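Local coordinates for protein tRNA (guanine(6)-N2)-methyltransferase (Thermus thermophilus, PDB 3TMA) that methylates the N2 atom of the guanosine at position 6 of tRNA(Phe), with S-adenosyl-L-methionine as methyl donor, at residues D209-S214 and A261-L266; I276-P281 and W297-G302. All blocks are in the same frame, centred on the assembly; numbering follows the deposited sequence.

Contact 1. Residues D209-S214 and A261-L266; sequences DPFTGS and ADARHL
F211 brings the CE1-CZ side of its ring up to the methyl group of A263. Its first torsion (chi1 -57°) sets CG beside the backbone N, which lets the ring end come nearer to A263 than CB does. The approach begins at CD1, 4.0 Å from A263 CB. The next atom, CE1, comes to 3.3 Å of A263 CB, which is tight for two carbons. At the tip, CZ is 3.6 Å from A263 CB. The methyl group meets the ring obliquely.

P210 makes the second apolar touch. Its CB sits 4.0 Å from L266 CD2, with the other methyl of L266 only slightly farther off. Beside these touches the P210 carbonyl turns to water. Two waters lie within hydrogen-bonding distance of P210 O, at 2.7 and 2.8 Å. Both also reach A261 O, but weakly.

The two loops follow strands 207-209 and 257-260 of the Rossmann-fold methyltransferase domain. S214, D262 and A263 are probable S-adenosyl-L-methionine ligands. D262 also forms an Asx turn, its OD1 accepting from R264 N. G213 N bonds to D235, which joins the first loop to the end of strand 231-235. No direct hydrogen bond crosses between the loops, so they meet through apolar packing, with water as a probable and partly weak bridge, in this part of the probable cofactor site.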
# COMPACT_ATOMS: atom_id res chain seq x y z
N ASP A 209 3.76 -0.97 18.65
CA ASP A 209 2.43 -0.94 17.96
C ASP A 209 1.30 -0.99 19.03
O ASP A 209 0.96 -2.06 19.54
CB ASP A 209 2.39 -2.16 17.04
CG ASP A 209 1.03 -2.38 16.39
OD1 ASP A 209 0.12 -1.50 16.54
OD2 ASP A 209 0.88 -3.45 15.71
N PRO A 210 0.76 0.18 19.43
CA PRO A 210 -0.08 0.18 20.64
C PRO A 210 -1.54 -0.25 20.43
O PRO A 210 -2.24 -0.50 21.42
CB PRO A 210 0.02 1.64 21.13
CG PRO A 210 0.15 2.46 19.82
CD PRO A 210 0.98 1.54 18.89
N PHE A 211 -1.99 -0.35 19.16
CA PHE A 211 -3.33 -0.89 18.87
C PHE A 211 -3.16 -2.01 17.87
O PHE A 211 -3.44 -1.85 16.68
CB PHE A 211 -4.26 0.19 18.25
CG PHE A 211 -4.42 1.42 19.10
CD1 PHE A 211 -5.39 1.47 20.09
CD2 PHE A 211 -3.61 2.55 18.90
CE1 PHE A 211 -5.56 2.62 20.91
CE2 PHE A 211 -3.74 3.70 19.74
CZ PHE A 211 -4.75 3.73 20.72
N THR A 212 -2.68 -3.17 18.31
CA THR A 212 -2.06 -4.03 17.30
C THR A 212 -3.11 -4.84 16.53
O THR A 212 -2.87 -5.21 15.37
CB THR A 212 -0.92 -4.91 17.88
OG1 THR A 212 -0.14 -5.46 16.80
CG2 THR A 212 -1.49 -6.09 18.68
N GLY A 213 -4.27 -5.09 17.15
CA GLY A 213 -5.28 -5.98 16.55
C GLY A 213 -4.69 -7.35 16.24
O GLY A 213 -4.04 -7.98 17.10
N SER A 214 -4.89 -7.84 15.01
CA SER A 214 -4.32 -9.13 14.63
C SER A 214 -2.86 -9.05 14.14
O SER A 214 -2.31 -10.05 13.68
CB SER A 214 -5.23 -9.82 13.61
OG SER A 214 -5.55 -8.88 12.60
N ALA A 261 -2.83 -5.29 26.72
CA ALA A 261 -2.41 -3.96 27.16
C ALA A 261 -3.47 -2.92 26.80
O ALA A 261 -3.99 -2.91 25.67
CB ALA A 261 -1.11 -3.60 26.51
N ASP A 262 -3.71 -2.00 27.72
CA ASP A 262 -4.66 -0.92 27.50
C ASP A 262 -3.87 0.28 26.99
O ASP A 262 -3.00 0.77 27.70
CB ASP A 262 -5.36 -0.58 28.82
CG ASP A 262 -6.58 0.32 28.64
OD1 ASP A 262 -6.61 1.14 27.69
OD2 ASP A 262 -7.52 0.21 29.45
N ALA A 263 -4.17 0.74 25.78
CA ALA A 263 -3.47 1.89 25.20
C ALA A 263 -3.70 3.22 25.93
O ALA A 263 -2.97 4.19 25.68
CB ALA A 263 -3.83 2.04 23.71
N ARG A 264 -4.68 3.27 26.83
CA ARG A 264 -4.87 4.46 27.67
C ARG A 264 -3.86 4.52 28.81
O ARG A 264 -3.70 5.58 29.44
CB ARG A 264 -6.28 4.49 28.29
CG ARG A 264 -7.45 4.58 27.31
CD ARG A 264 -8.77 4.41 28.07
NE ARG A 264 -9.86 5.29 27.62
CZ ARG A 264 -10.83 4.92 26.77
NH1 ARG A 264 -10.81 3.70 26.23
NH2 ARG A 264 -11.81 5.77 26.44
N HIS A 265 -3.18 3.40 29.10
CA HIS A 265 -2.21 3.32 30.18
C HIS A 265 -0.92 2.62 29.75
O HIS A 265 -0.42 1.72 30.46
CB HIS A 265 -2.81 2.57 31.37
CG HIS A 265 -4.05 3.20 31.91
ND1 HIS A 265 -4.03 4.39 32.61
CD2 HIS A 265 -5.35 2.83 31.83
CE1 HIS A 265 -5.27 4.72 32.93
NE2 HIS A 265 -6.09 3.79 32.47
N LEU A 266 -0.38 3.02 28.60
CA LEU A 266 0.81 2.38 28.01
C LEU A 266 2.00 2.16 28.94
O LEU A 266 2.65 1.10 28.89
CB LEU A 266 1.28 3.12 26.76
CG LEU A 266 0.33 3.04 25.56
CD1 LEU A 266 0.83 3.96 24.48
CD2 LEU A 266 0.21 1.59 25.10
O HOH W 1 -4.47 -1.49 22.63
O HOH W 2 -1.77 -1.56 23.92

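Contact 2. Residues I276-P281 and W297-G302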
# COMPACT_ATOMS: atom_id res chain seq x y z
N ILE A 276 6.68 4.96 17.65
CA ILE A 276 5.36 4.39 17.97
C ILE A 276 4.51 4.53 16.70
O ILE A 276 4.45 5.61 16.10
CB ILE A 276 4.69 5.16 19.15
CG1 ILE A 276 5.58 5.02 20.39
CG2 ILE A 276 3.26 4.65 19.42
CD1 ILE A 276 5.02 5.80 21.64
N LEU A 277 3.95 3.42 16.23
CA LEU A 277 3.19 3.42 14.98
C LEU A 277 1.76 3.06 15.34
O LEU A 277 1.51 1.94 15.78
CB LEU A 277 3.76 2.35 14.01
CG LEU A 277 5.29 2.35 13.88
CD1 LEU A 277 5.78 1.17 12.98
CD2 LEU A 277 5.80 3.69 13.33
N ALA A 278 0.84 4.01 15.20
CA ALA A 278 -0.44 3.92 15.94
C ALA A 278 -1.63 4.03 14.97
O ALA A 278 -1.69 4.97 14.17
CB ALA A 278 -0.50 4.98 16.98
N ASN A 279 -2.56 3.08 15.08
CA ASN A 279 -3.74 3.04 14.25
C ASN A 279 -4.92 2.89 15.23
O ASN A 279 -5.40 1.79 15.48
CB ASN A 279 -3.64 1.81 13.34
CG ASN A 279 -4.88 1.53 12.56
OD1 ASN A 279 -5.57 2.45 12.11
ND2 ASN A 279 -5.18 0.24 12.39
N PRO A 280 -5.36 4.00 15.84
CA PRO A 280 -6.42 3.93 16.89
C PRO A 280 -7.76 3.45 16.32
O PRO A 280 -8.00 3.65 15.14
CB PRO A 280 -6.57 5.38 17.36
CG PRO A 280 -5.31 6.07 16.95
CD PRO A 280 -4.73 5.33 15.75
N PRO A 281 -8.66 2.88 17.16
CA PRO A 281 -9.94 2.44 16.61
C PRO A 281 -10.77 3.63 16.10
O PRO A 281 -10.54 4.77 16.57
CB PRO A 281 -10.64 1.82 17.82
CG PRO A 281 -10.10 2.59 18.95
CD PRO A 281 -8.63 2.74 18.63
N TRP A 297 -6.62 11.43 24.30
CA TRP A 297 -5.98 12.19 25.37
C TRP A 297 -4.98 11.32 26.19
O TRP A 297 -3.79 11.67 26.36
CB TRP A 297 -7.08 12.70 26.31
CG TRP A 297 -6.54 13.44 27.45
CD1 TRP A 297 -6.09 12.94 28.65
CD2 TRP A 297 -6.32 14.84 27.49
NE1 TRP A 297 -5.60 13.94 29.42
CE2 TRP A 297 -5.76 15.13 28.75
CE3 TRP A 297 -6.59 15.88 26.61
CZ2 TRP A 297 -5.45 16.42 29.13
CZ3 TRP A 297 -6.29 17.16 27.00
CH2 TRP A 297 -5.72 17.42 28.24
N ASP A 298 -5.48 10.19 26.69
CA ASP A 298 -4.67 9.27 27.48
C ASP A 298 -3.58 8.57 26.65
O ASP A 298 -2.46 8.38 27.12
CB ASP A 298 -5.55 8.19 28.11
CG ASP A 298 -6.51 8.73 29.17
OD1 ASP A 298 -6.37 9.89 29.64
OD2 ASP A 298 -7.43 7.95 29.55
N PHE A 299 -3.94 8.15 25.44
CA PHE A 299 -2.96 7.50 24.60
C PHE A 299 -1.80 8.45 24.27
O PHE A 299 -0.65 8.06 24.32
CB PHE A 299 -3.58 6.95 23.30
CG PHE A 299 -2.55 6.71 22.21
CD1 PHE A 299 -1.64 5.68 22.34
CD2 PHE A 299 -2.50 7.52 21.10
CE1 PHE A 299 -0.66 5.46 21.38
CE2 PHE A 299 -1.54 7.33 20.12
CZ PHE A 299 -0.59 6.32 20.28
N LEU A 300 -2.10 9.69 23.87
CA LEU A 300 -0.99 10.56 23.43
C LEU A 300 -0.08 10.91 24.60
O LEU A 300 1.10 11.12 24.42
CB LEU A 300 -1.50 11.84 22.78
CG LEU A 300 -2.17 11.59 21.43
CD1 LEU A 300 -3.03 12.79 21.03
CD2 LEU A 300 -1.11 11.21 20.35
N ARG A 301 -0.65 11.04 25.79
CA ARG A 301 0.18 11.32 26.95
C ARG A 301 1.06 10.14 27.35
O ARG A 301 2.23 10.33 27.73
CB ARG A 301 -0.64 11.90 28.12
CG ARG A 301 -0.90 13.41 27.88
CD ARG A 301 -2.18 13.92 28.56
NE ARG A 301 -2.42 15.28 28.08
CZ ARG A 301 -2.91 15.57 26.88
NH1 ARG A 301 -3.23 14.59 26.01
NH2 ARG A 301 -3.01 16.84 26.52
N GLY A 302 0.52 8.94 27.27
CA GLY A 302 1.32 7.73 27.49
C GLY A 302 2.42 7.64 26.43
O GLY A 302 3.57 7.24 26.74
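F299 points the tip of its ring from the helix at the strand residues I276 and A278. Its CG is anti to the backbone N (chi1 160°), which carries the ring out from the helix toward strand 275-278. CZ leads. It lies 3.6 Å from A278 CB, with CE2 behind it at 4.1 Å from the same methyl. A278 meets the ring obliquely. I276 is placed differently: its CG2 sits at the ring edge, near the ring plane, 4.3 Å from F299 CZ. Both strand residues send their CB toward the helix, while L277 between them points to the other face of the sheet and packs on I217 of helix 216-225.

On the helix, the guanidinium of R301 lies over the centre of the ring of W297, one turn before it. R301 NH1 also bonds W297 O at 3.0 Å, with that oxygen close to the guanidinium plane. A326 O is a further acceptor for NH1. These bonds should help to fix the rotation of the guanidinium.

Helix 290-305 here covers one face of the parallel part of the Rossmann sheet, beside strand 275-278. That strand runs into N279, a probable S-adenosyl-L-methionine ligand, and then P280 and P281. No hydrogen bond links the two segments. With no polar bond to set a direction, the fit of the F299 ring against the A278 methyl and the I276 branch probably decides how the helix sits on the strand at this point.

Both contacts are buried and belong to the methyltransferase domain, with centres about 8 Å apart. Contact 1 joins two loops at the ends of parallel strands. Contact 2 joins a strand to the helix packed on the sheet. F299 connects them: its ring meets F211 edge-to-face and also packs on P210 and L266. The ring of P210 also packs on the strand backbone, with P210 CD 3.2 Å from L277 O. The contacts differ in water, which enters contact 1 at the loop carbonyls, whereas the strand-helix contact is carbon against carbon. Each includes probable cofactor-binding residues in its loops.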